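Local coordinates for oligopeptide ABC transporter, periplasmic oligopeptide-binding protein, putative (Thermotoga maritima MSB8, PDB 5IPW) that probably binds oligopeptides in the periplasm and hands them to an ABC transporter for uptake, at residues R327-I332 / R606-F611; V53-Q58 / Q628-Q633; R109-H114 / F169-P174; A129-F134 / A190-L195. One frame throughout, in Å; residues are numbered along the deposited sequence.

Interaction 1 of 4, residues R327-I332 / R606-F611; sequences RVLKWI and RNVPEF
Leu329 and Trp331 pack against Val608 and Pro609 in the dense half of this contact. CD1 of Leu329 lies 3.4 Å from CG1 of Val608, and Val608 CG1 also stands at the edge of the Trp331 ring, 3.8 Å from Trp331 CZ2. Pro609 O also meets the indole edge: Trp331 NE1 donates to it over 2.9 Å with an N-H...O angle of 156°, and the oxygen lies only 8° out of the ring plane. The residues belong to strand 326-333 of a mixed sheet and to the loop that connects strand 605-606 with strand 613-614, the latter pairing in parallel with 326-333. Lys330 centres an inverse gamma turn. Toward solvent the contact is looser and partly mediated by water. One water accepts from Lys330 N and donates to Glu610 O, while Glu610 and Phe611 are exposed. At the other end the guanidinium groups of Arg327 and Arg606 stack face to face, centres 3.7 Å apart and planes at 10°. Their like charges are probably eased by outside acceptors: Arg327 bonds to the carbonyls of Lys602 and Phe605, Arg606 to Asn603 O and, in a salt bridge, to Glu54. A second water donates to Val608 O over 2.6 Å and accepts a weak bond from Arg327 NH2.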
# COMPACT_ATOMS: atom_id res chain seq x y z
N ARG A 327 -23.39 4.88 -7.49
CA ARG A 327 -22.61 4.35 -8.59
C ARG A 327 -21.52 3.46 -8.04
O ARG A 327 -21.10 3.61 -6.89
CB ARG A 327 -22.01 5.48 -9.45
CG ARG A 327 -20.98 6.37 -8.75
CD ARG A 327 -20.85 7.70 -9.47
NE ARG A 327 -19.90 8.62 -8.84
CZ ARG A 327 -20.12 9.26 -7.70
NH1 ARG A 327 -21.25 9.06 -7.02
NH2 ARG A 327 -19.21 10.09 -7.21
N VAL A 328 -21.08 2.50 -8.86
CA VAL A 328 -20.04 1.57 -8.48
C VAL A 328 -18.74 2.03 -9.13
O VAL A 328 -18.65 2.14 -10.35
CB VAL A 328 -20.36 0.14 -8.93
CG1 VAL A 328 -19.17 -0.78 -8.71
CG2 VAL A 328 -21.57 -0.39 -8.19
N LEU A 329 -17.74 2.28 -8.29
CA LEU A 329 -16.45 2.75 -8.77
C LEU A 329 -15.55 1.55 -9.03
O LEU A 329 -15.35 0.71 -8.14
CB LEU A 329 -15.84 3.72 -7.76
CG LEU A 329 -16.74 4.94 -7.51
CD1 LEU A 329 -16.36 5.65 -6.23
CD2 LEU A 329 -16.69 5.90 -8.68
N LYS A 330 -15.03 1.48 -10.25
CA LYS A 330 -14.24 0.34 -10.71
C LYS A 330 -12.79 0.47 -10.27
O LYS A 330 -11.88 0.49 -11.11
CB LYS A 330 -14.32 0.21 -12.24
CG LYS A 330 -15.43 -0.69 -12.75
CD LYS A 330 -16.76 0.04 -12.90
CE LYS A 330 -17.89 -0.93 -13.20
NZ LYS A 330 -19.22 -0.27 -13.10
N TRP A 331 -12.57 0.55 -8.97
CA TRP A 331 -11.20 0.57 -8.45
C TRP A 331 -10.64 -0.84 -8.48
O TRP A 331 -11.38 -1.82 -8.35
CB TRP A 331 -11.16 1.11 -7.01
CG TRP A 331 -11.64 2.52 -6.86
CD1 TRP A 331 -12.03 3.38 -7.85
CD2 TRP A 331 -11.76 3.24 -5.64
NE1 TRP A 331 -12.39 4.59 -7.31
CE2 TRP A 331 -12.23 4.52 -5.95
CE3 TRP A 331 -11.50 2.93 -4.31
CZ2 TRP A 331 -12.47 5.48 -4.98
CZ3 TRP A 331 -11.74 3.89 -3.35
CH2 TRP A 331 -12.21 5.15 -3.69
N ILE A 332 -9.32 -0.95 -8.62
CA ILE A 332 -8.64 -2.24 -8.72
C ILE A 332 -7.74 -2.51 -7.51
O ILE A 332 -7.31 -1.58 -6.83
CB ILE A 332 -7.81 -2.34 -10.02
CG1 ILE A 332 -6.67 -1.30 -10.04
CG2 ILE A 332 -8.73 -2.19 -11.23
CD1 ILE A 332 -5.67 -1.51 -11.16
N ARG A 606 -19.54 13.48 -3.97
CA ARG A 606 -18.70 13.93 -5.07
C ARG A 606 -17.23 14.05 -4.71
O ARG A 606 -16.85 13.83 -3.57
CB ARG A 606 -19.24 15.26 -5.58
CG ARG A 606 -20.53 15.10 -6.37
CD ARG A 606 -20.24 14.45 -7.70
NE ARG A 606 -21.16 13.37 -8.01
CZ ARG A 606 -21.06 12.56 -9.06
NH1 ARG A 606 -20.06 12.69 -9.93
NH2 ARG A 606 -21.97 11.62 -9.26
N ASN A 607 -16.42 14.38 -5.72
CA ASN A 607 -14.95 14.47 -5.61
C ASN A 607 -14.32 13.12 -5.29
O ASN A 607 -13.23 13.06 -4.71
CB ASN A 607 -14.52 15.54 -4.58
CG ASN A 607 -14.51 16.96 -5.16
OD1 ASN A 607 -14.57 17.17 -6.36
ND2 ASN A 607 -14.43 17.94 -4.29
N VAL A 608 -14.99 12.04 -5.68
CA VAL A 608 -14.46 10.69 -5.53
C VAL A 608 -13.92 10.25 -6.89
O VAL A 608 -14.66 10.29 -7.87
CB VAL A 608 -15.53 9.68 -5.07
CG1 VAL A 608 -14.91 8.33 -4.77
CG2 VAL A 608 -16.27 10.18 -3.83
N PRO A 609 -12.64 9.84 -6.96
CA PRO A 609 -12.03 9.43 -8.23
C PRO A 609 -12.70 8.23 -8.88
O PRO A 609 -12.99 7.25 -8.19
CB PRO A 609 -10.59 9.07 -7.85
CG PRO A 609 -10.36 9.67 -6.53
CD PRO A 609 -11.68 9.78 -5.84
N GLU A 610 -12.89 8.30 -10.19
CA GLU A 610 -13.49 7.21 -10.95
C GLU A 610 -12.62 5.96 -10.87
O GLU A 610 -13.10 4.88 -10.55
CB GLU A 610 -13.66 7.64 -12.41
CG GLU A 610 -14.66 6.81 -13.19
CD GLU A 610 -14.77 7.23 -14.65
OE1 GLU A 610 -14.96 6.34 -15.50
OE2 GLU A 610 -14.67 8.44 -14.95
N PHE A 611 -11.33 6.13 -11.16
CA PHE A 611 -10.37 5.04 -11.14
C PHE A 611 -9.38 5.24 -9.99
O PHE A 611 -9.07 6.37 -9.61
CB PHE A 611 -9.61 4.97 -12.47
CG PHE A 611 -10.50 4.91 -13.68
CD1 PHE A 611 -11.12 3.72 -14.07
CD2 PHE A 611 -10.75 6.06 -14.43
CE1 PHE A 611 -11.94 3.68 -15.18
CE2 PHE A 611 -11.57 6.02 -15.55
CZ PHE A 611 -12.17 4.83 -15.92
O HOH W 1 -16.77 11.79 -7.65
O HOH W 2 -15.37 3.66 -12.05

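Interaction 2 of 4, residues V53-Q58 / Q628-Q633; sequences VEKVGQ and QFFIEQ
Gly57 CA sits over the face of the Phe630 ring, 3.5 Å from its centroid and 9° off the normal, which defines a CH-pi contact. Lys55 meets the edge of the same ring, with CG 4.0 Å from Phe630 CZ. With an alanine at Phe630, Gly57 CA and Lys55 CG would probably lose their apolar partner and a gap would open under the 53-58 loop. Polar bonds tie the two segments together before and after Phe630. Val53 N donates to Gln628 OE1 over 2.9 Å at an N-H...O angle of 171°, from above the amide carbonyl plane. At the C terminus Gln633 N gives a nearly straight bond of 3.0 Å to Gln58 OE1, again from above the plane of the acceptor's own carbonyl, that of Gln58. The last side chain turns back, so that Gln633 NE2 donates to Ile631 O over 2.9 Å. Two waters add links, one accepting from Lys55 NZ and donating to Glu632 OE2, the other accepting from Ile631 N and probably donating to Gln58 O. In the next shell, Asn607 OD1 accepts from the backbone N of Glu54 and Lys55, its ND2 donates to Gln628 O, and Tyr273 OH bonds to Gly57 N. Strand 630-631 pairs antiparallel with strand 605-606, and the 53-58 loop, running between strands 48-51 and 62-67, lies across Phe630.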
# COMPACT_ATOMS: atom_id res chain seq x y z
N VAL A 53 -10.77 16.74 -6.93
CA VAL A 53 -10.79 15.67 -7.91
C VAL A 53 -11.73 16.00 -9.05
O VAL A 53 -11.45 15.66 -10.19
CB VAL A 53 -11.21 14.33 -7.26
CG1 VAL A 53 -11.58 13.31 -8.32
CG2 VAL A 53 -10.09 13.81 -6.38
N GLU A 54 -12.83 16.67 -8.75
CA GLU A 54 -13.91 16.83 -9.71
C GLU A 54 -14.34 18.27 -9.83
O GLU A 54 -14.44 18.80 -10.94
CB GLU A 54 -15.09 15.97 -9.25
CG GLU A 54 -16.16 15.72 -10.29
CD GLU A 54 -17.34 14.98 -9.70
OE1 GLU A 54 -18.49 15.25 -10.14
OE2 GLU A 54 -17.13 14.13 -8.80
N LYS A 55 -14.63 18.90 -8.71
CA LYS A 55 -15.03 20.28 -8.71
C LYS A 55 -14.97 20.86 -7.32
O LYS A 55 -14.83 20.13 -6.34
CB LYS A 55 -16.44 20.42 -9.27
CG LYS A 55 -17.50 19.67 -8.48
CD LYS A 55 -18.84 19.65 -9.21
CE LYS A 55 -19.56 20.98 -9.07
NZ LYS A 55 -20.87 20.96 -9.76
N VAL A 56 -15.09 22.17 -7.24
CA VAL A 56 -15.08 22.86 -5.96
C VAL A 56 -16.33 22.43 -5.20
O VAL A 56 -17.43 22.45 -5.75
CB VAL A 56 -15.02 24.39 -6.15
CG1 VAL A 56 -15.14 25.12 -4.81
CG2 VAL A 56 -13.70 24.77 -6.82
N GLY A 57 -16.16 22.05 -3.95
CA GLY A 57 -17.23 21.45 -3.16
C GLY A 57 -18.06 22.42 -2.35
O GLY A 57 -17.80 23.61 -2.33
N GLN A 58 -19.08 21.88 -1.68
CA GLN A 58 -19.98 22.64 -0.81
C GLN A 58 -19.89 22.09 0.59
O GLN A 58 -19.68 20.89 0.78
CB GLN A 58 -21.42 22.53 -1.30
CG GLN A 58 -21.67 23.16 -2.65
CD GLN A 58 -23.05 22.85 -3.19
OE1 GLN A 58 -23.36 21.71 -3.53
NE2 GLN A 58 -23.90 23.88 -3.27
N GLN A 628 -11.33 16.19 0.73
CA GLN A 628 -12.02 17.02 -0.28
C GLN A 628 -13.23 16.36 -0.92
O GLN A 628 -13.76 16.86 -1.91
CB GLN A 628 -11.04 17.54 -1.37
CG GLN A 628 -10.22 16.51 -2.13
CD GLN A 628 -10.99 15.80 -3.22
OE1 GLN A 628 -11.47 16.43 -4.16
NE2 GLN A 628 -11.09 14.48 -3.12
N PHE A 629 -13.68 15.24 -0.36
CA PHE A 629 -14.98 14.67 -0.73
C PHE A 629 -16.04 15.64 -0.27
O PHE A 629 -15.85 16.32 0.74
CB PHE A 629 -15.25 13.34 -0.05
CG PHE A 629 -14.36 12.20 -0.49
CD1 PHE A 629 -13.54 12.30 -1.61
CD2 PHE A 629 -14.41 11.00 0.19
CE1 PHE A 629 -12.75 11.23 -2.00
CE2 PHE A 629 -13.64 9.92 -0.21
CZ PHE A 629 -12.80 10.04 -1.30
N PHE A 630 -17.15 15.70 -0.98
CA PHE A 630 -18.30 16.47 -0.51
C PHE A 630 -19.64 15.89 -0.90
O PHE A 630 -19.74 15.05 -1.79
CB PHE A 630 -18.21 17.94 -0.96
CG PHE A 630 -18.59 18.17 -2.41
CD1 PHE A 630 -17.68 17.92 -3.43
CD2 PHE A 630 -19.82 18.71 -2.74
CE1 PHE A 630 -18.01 18.18 -4.75
CE2 PHE A 630 -20.16 18.96 -4.07
CZ PHE A 630 -19.25 18.69 -5.07
N ILE A 631 -20.67 16.36 -0.20
CA ILE A 631 -22.06 16.01 -0.46
C ILE A 631 -22.77 17.22 -1.05
O ILE A 631 -22.74 18.30 -0.47
CB ILE A 631 -22.78 15.60 0.86
CG1 ILE A 631 -22.12 14.37 1.46
CG2 ILE A 631 -24.26 15.32 0.63
CD1 ILE A 631 -22.30 14.26 2.96
N GLU A 632 -23.43 17.02 -2.18
CA GLU A 632 -24.15 18.12 -2.83
C GLU A 632 -25.18 18.72 -1.87
O GLU A 632 -25.83 18.00 -1.13
CB GLU A 632 -24.84 17.63 -4.10
CG GLU A 632 -23.85 17.28 -5.19
CD GLU A 632 -24.49 16.67 -6.42
OE1 GLU A 632 -25.66 16.24 -6.36
OE2 GLU A 632 -23.80 16.60 -7.46
N GLN A 633 -25.28 20.04 -1.88
CA GLN A 633 -26.26 20.76 -1.07
C GLN A 633 -27.25 21.44 -1.99
O GLN A 633 -28.46 21.40 -1.74
CB GLN A 633 -25.59 21.80 -0.17
CG GLN A 633 -24.44 21.29 0.68
CD GLN A 633 -24.88 20.33 1.79
OE1 GLN A 633 -25.65 20.70 2.66
NE2 GLN A 633 -24.36 19.10 1.76
O HOH W 3 -22.09 19.11 -7.42
O HOH W 4 -20.15 18.06 1.83

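Interaction 3 of 4, residues R109-H114 / F169-P174; sequences RVYIFH and FEFSKP
Tyr111 and Phe171 cross with Tyr111 CD1 3.9 Å from Phe171 CE2, Tyr111 CD1 lying near the plane of the Phe171 ring, at its edge. Phe113 and Phe169 meet obliquely, centroids 5.8 Å apart and planes at 89°, with Phe113 CD2 3.7 Å from Phe169 CE1. Tyr111 and Phe169 share one face of the sheet, while Val110 and Glu170 lie side by side on the other. Phe178 meets the rings of Tyr111, Phe169 and Phe171, and Tyr111 OH bonds to Tyr175 O. Beneath the side chains, the axes of segments 110-114 and 169-171 pass 4.7 Å apart at 173°, antiparallel. Tyr111 and Phe169 form a hydrogen-bonded pair: Tyr111 N donates to Phe169 O and Phe169 N to Tyr111 O, each over 2.8 Å. Phe171 N adds a bond of 2.8 Å to Arg109 O. Arg109 and Val110 both face Leu105, a classic beta bulge. Arg109 CG is anti to the backbone N (chi1 -173°), and the chain bends further out to bring one guanidinium face over Lys173 C and Pro174 CD, with NH2 3.6 Å from Pro174 CD. An alanine at Arg109 lacks CG and the guanidinium and would probably open a gap beside Pro174 CD and Phe171 O. The chemistry therefore divides: backbone bonds set the strand register, aromatic carbons fill the buried face, and the arginine lies over Lys173 and Pro174, probably mostly by van der Waals contact.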
# COMPACT_ATOMS: atom_id res chain seq x y z
N ARG A 109 21.45 11.43 3.68
CA ARG A 109 21.82 11.20 5.07
C ARG A 109 20.89 12.02 5.95
O ARG A 109 20.39 11.53 6.96
CB ARG A 109 23.29 11.56 5.30
CG ARG A 109 23.83 11.19 6.68
CD ARG A 109 25.33 11.47 6.83
NE ARG A 109 26.17 10.37 6.34
CZ ARG A 109 26.69 10.26 5.11
NH1 ARG A 109 26.46 11.19 4.18
NH2 ARG A 109 27.43 9.21 4.81
N VAL A 110 20.65 13.27 5.55
CA VAL A 110 19.77 14.15 6.30
C VAL A 110 18.59 14.63 5.45
O VAL A 110 18.71 14.82 4.23
CB VAL A 110 20.51 15.37 6.93
CG1 VAL A 110 22.00 15.08 7.08
CG2 VAL A 110 20.31 16.64 6.14
N TYR A 111 17.46 14.83 6.13
CA TYR A 111 16.24 15.37 5.51
C TYR A 111 15.73 16.52 6.36
O TYR A 111 15.62 16.39 7.58
CB TYR A 111 15.17 14.29 5.42
CG TYR A 111 15.57 13.10 4.59
CD1 TYR A 111 16.22 12.01 5.17
CD2 TYR A 111 15.31 13.06 3.22
CE1 TYR A 111 16.59 10.92 4.41
CE2 TYR A 111 15.67 11.97 2.46
CZ TYR A 111 16.32 10.90 3.05
OH TYR A 111 16.68 9.81 2.29
N ILE A 112 15.45 17.65 5.71
CA ILE A 112 14.83 18.79 6.38
C ILE A 112 13.40 18.91 5.87
O ILE A 112 13.16 18.90 4.66
CB ILE A 112 15.58 20.11 6.09
CG1 ILE A 112 16.80 20.26 7.02
CG2 ILE A 112 14.68 21.32 6.32
CD1 ILE A 112 17.90 19.26 6.79
N PHE A 113 12.45 19.04 6.79
CA PHE A 113 11.06 19.33 6.45
C PHE A 113 10.69 20.71 6.96
O PHE A 113 10.91 21.02 8.14
CB PHE A 113 10.12 18.28 7.04
CG PHE A 113 10.22 16.94 6.39
CD1 PHE A 113 9.51 16.66 5.23
CD2 PHE A 113 11.03 15.95 6.93
CE1 PHE A 113 9.61 15.42 4.62
CE2 PHE A 113 11.12 14.71 6.33
CZ PHE A 113 10.41 14.44 5.17
N HIS A 114 10.11 21.52 6.08
CA HIS A 114 9.71 22.87 6.40
C HIS A 114 8.22 22.92 6.68
O HIS A 114 7.40 22.67 5.79
CB HIS A 114 10.06 23.81 5.25
CG HIS A 114 11.52 23.86 4.96
ND1 HIS A 114 12.38 24.75 5.58
CD2 HIS A 114 12.29 23.12 4.12
CE1 HIS A 114 13.61 24.55 5.13
NE2 HIS A 114 13.58 23.57 4.24
N PHE A 169 15.86 15.35 10.17
CA PHE A 169 16.12 13.93 10.40
C PHE A 169 17.52 13.64 9.87
O PHE A 169 17.74 13.73 8.67
CB PHE A 169 15.11 13.06 9.65
CG PHE A 169 13.70 13.16 10.16
CD1 PHE A 169 12.88 14.22 9.77
CD2 PHE A 169 13.18 12.19 11.00
CE1 PHE A 169 11.58 14.31 10.23
CE2 PHE A 169 11.87 12.28 11.46
CZ PHE A 169 11.08 13.34 11.08
N GLU A 170 18.45 13.33 10.77
CA GLU A 170 19.81 12.95 10.36
C GLU A 170 20.02 11.47 10.64
O GLU A 170 19.99 11.04 11.80
CB GLU A 170 20.87 13.77 11.11
CG GLU A 170 22.31 13.38 10.76
CD GLU A 170 23.32 14.45 11.14
OE1 GLU A 170 24.32 14.61 10.40
OE2 GLU A 170 23.12 15.12 12.18
N PHE A 171 20.22 10.70 9.58
CA PHE A 171 20.49 9.27 9.71
C PHE A 171 22.00 9.01 9.74
O PHE A 171 22.79 9.81 9.24
CB PHE A 171 19.85 8.51 8.54
CG PHE A 171 18.36 8.46 8.60
CD1 PHE A 171 17.72 7.49 9.36
CD2 PHE A 171 17.58 9.37 7.89
CE1 PHE A 171 16.34 7.44 9.41
CE2 PHE A 171 16.20 9.32 7.94
CZ PHE A 171 15.58 8.35 8.70
N SER A 172 22.40 7.88 10.33
CA SER A 172 23.77 7.42 10.21
C SER A 172 23.90 6.75 8.86
O SER A 172 23.26 5.73 8.64
CB SER A 172 24.11 6.41 11.32
OG SER A 172 23.11 5.41 11.43
N LYS A 173 24.71 7.32 7.96
CA LYS A 173 24.84 6.87 6.56
C LYS A 173 23.68 7.38 5.68
O LYS A 173 22.72 7.96 6.19
CB LYS A 173 24.91 5.34 6.47
CG LYS A 173 23.55 4.64 6.37
CD LYS A 173 23.56 3.28 7.03
CE LYS A 173 22.57 2.37 6.35
NZ LYS A 173 22.30 1.16 7.16
N PRO A 174 23.77 7.16 4.36
CA PRO A 174 22.64 7.51 3.52
C PRO A 174 21.47 6.54 3.64
O PRO A 174 21.65 5.40 4.06
CB PRO A 174 23.23 7.48 2.11
CG PRO A 174 24.67 7.79 2.32
CD PRO A 174 24.97 6.94 3.53

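Interaction 4 of 4, residues A129-F134 / A190-L195; sequences AHDIVF and APAHYL
The start of a short helix, 192-195, docks against helix 129-140, with Pro191 in the N-cap position and Asp131 of the longer helix serving its first turn from outside. Asp131 OD1 accepts from Ala192 N over 3.1 Å, the donor standing 39° out of the carboxylate plane and the N-H...O angle being 151°. Asp131 also uses its backbone: Ala190 N donates to Asp131 O over 3.3 Å, from above the carbonyl plane. One residue thus takes bonds from the chain on both flanks of Pro191. The other carboxylate oxygen, OD2, bonds to Trp121 NE1, which would fix the rotation of the group. A negative charge beside the N-terminal N-H groups of the helix is probably favourable. A water extends this network, donating to Asp131 OD1 over 2.6 Å and accepting from His193 N, with His193 ND1 also bonded to it. One turn along, Phe134 supplies the apolar part of the contact. Its CG is anti to the backbone N, and Leu195 crosses it at about a right angle, with CB 4.0 Å from Phe134 CZ. Leu195 also touches Phe224 of helix 220-227. Over one face of the Phe134 ring comes the methyl group of Ala192 in a CH-pi contact, its CB 3.9 Å from the ring centroid and 21° off the normal.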
# COMPACT_ATOMS: atom_id res chain seq x y z
N ALA A 129 7.61 21.82 15.29
CA ALA A 129 8.50 20.70 15.05
C ALA A 129 8.86 19.96 16.33
O ALA A 129 9.32 18.82 16.28
CB ALA A 129 9.77 21.18 14.36
N HIS A 130 8.63 20.59 17.47
CA HIS A 130 8.87 19.92 18.75
C HIS A 130 7.90 18.77 18.96
O HIS A 130 8.26 17.78 19.60
CB HIS A 130 8.82 20.92 19.90
CG HIS A 130 9.73 22.09 19.71
ND1 HIS A 130 11.10 21.97 19.66
CD2 HIS A 130 9.46 23.41 19.50
CE1 HIS A 130 11.64 23.15 19.44
NE2 HIS A 130 10.67 24.04 19.35
N ASP A 131 6.70 18.87 18.40
CA ASP A 131 5.75 17.75 18.45
C ASP A 131 6.23 16.53 17.67
O ASP A 131 5.90 15.39 18.02
CB ASP A 131 4.39 18.20 17.93
CG ASP A 131 3.70 19.15 18.86
OD1 ASP A 131 3.77 18.93 20.09
OD2 ASP A 131 3.07 20.12 18.38
N ILE A 132 6.99 16.76 16.60
CA ILE A 132 7.57 15.66 15.85
C ILE A 132 8.71 15.05 16.65
O ILE A 132 8.79 13.83 16.78
CB ILE A 132 8.09 16.13 14.48
CG1 ILE A 132 6.92 16.66 13.65
CG2 ILE A 132 8.79 14.98 13.75
CD1 ILE A 132 7.30 17.30 12.33
N VAL A 133 9.56 15.90 17.21
CA VAL A 133 10.70 15.42 18.02
C VAL A 133 10.18 14.63 19.21
O VAL A 133 10.64 13.53 19.50
CB VAL A 133 11.58 16.59 18.52
CG1 VAL A 133 12.64 16.08 19.48
CG2 VAL A 133 12.24 17.31 17.35
N PHE A 134 9.20 15.20 19.90
CA PHE A 134 8.55 14.51 20.99
C PHE A 134 8.12 13.11 20.57
O PHE A 134 8.37 12.13 21.26
CB PHE A 134 7.33 15.30 21.46
CG PHE A 134 6.50 14.57 22.46
CD1 PHE A 134 6.95 14.40 23.75
CD2 PHE A 134 5.28 14.03 22.10
CE1 PHE A 134 6.19 13.72 24.68
CE2 PHE A 134 4.51 13.34 23.02
CZ PHE A 134 4.97 13.19 24.31
N ALA A 190 2.97 13.96 17.53
CA ALA A 190 1.89 13.86 18.49
C ALA A 190 1.91 15.08 19.43
O ALA A 190 2.94 15.73 19.57
CB ALA A 190 2.02 12.57 19.29
N PRO A 191 0.77 15.38 20.07
CA PRO A 191 0.62 16.63 20.83
C PRO A 191 1.28 16.60 22.20
O PRO A 191 0.66 16.22 23.19
CB PRO A 191 -0.89 16.78 20.95
CG PRO A 191 -1.41 15.38 20.93
CD PRO A 191 -0.49 14.61 20.02
N ALA A 192 2.54 17.01 22.25
CA ALA A 192 3.31 17.03 23.49
C ALA A 192 2.61 17.83 24.58
O ALA A 192 2.65 17.44 25.75
CB ALA A 192 4.69 17.60 23.23
N HIS A 193 1.97 18.93 24.22
CA HIS A 193 1.31 19.78 25.21
C HIS A 193 0.22 19.03 25.98
O HIS A 193 -0.07 19.35 27.13
CB HIS A 193 0.74 21.05 24.56
CG HIS A 193 -0.50 20.82 23.76
ND1 HIS A 193 -0.49 20.31 22.48
CD2 HIS A 193 -1.80 21.05 24.06
CE1 HIS A 193 -1.73 20.23 22.03
NE2 HIS A 193 -2.55 20.68 22.97
N TYR A 194 -0.39 18.05 25.32
CA TYR A 194 -1.41 17.20 25.94
C TYR A 194 -0.83 15.95 26.58
O TYR A 194 -1.26 15.57 27.66
CB TYR A 194 -2.46 16.78 24.90
CG TYR A 194 -3.51 15.82 25.45
CD1 TYR A 194 -4.53 16.27 26.29
CD2 TYR A 194 -3.48 14.46 25.13
CE1 TYR A 194 -5.49 15.40 26.79
CE2 TYR A 194 -4.44 13.58 25.63
CZ TYR A 194 -5.43 14.05 26.46
OH TYR A 194 -6.37 13.18 26.95
N LEU A 195 0.14 15.32 25.93
CA LEU A 195 0.60 13.99 26.34
C LEU A 195 1.69 13.95 27.42
O LEU A 195 1.81 12.96 28.14
CB LEU A 195 1.09 13.20 25.12
CG LEU A 195 -0.03 12.72 24.20
CD1 LEU A 195 0.55 12.14 22.93
CD2 LEU A 195 -0.90 11.69 24.90
O HOH W 5 2.19 20.24 21.72

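In the fold
From the N terminus, interaction 2 opens first at 53-58 and closes last, at the C-terminal residue, so its loop encloses the other three. Interactions 3 and 4 then cross: 109-114, 129-134, 169-174 and 190-195 alternate, tying an antiparallel sheet to helices 129-140 and 192-195, and they touch where Phe169 CZ lies 3.9 Å from Ile132 CG2. Interaction 1 follows in series, closing the long loop from 327-332 to 606-611. It meets interaction 2 directly, through Asn607 and through a probable hydrogen bond from Arg606 N to Phe630 O. Interactions 1 and 3 sit on opposite sides of the chain's centre, their own centres about 37 Å apart.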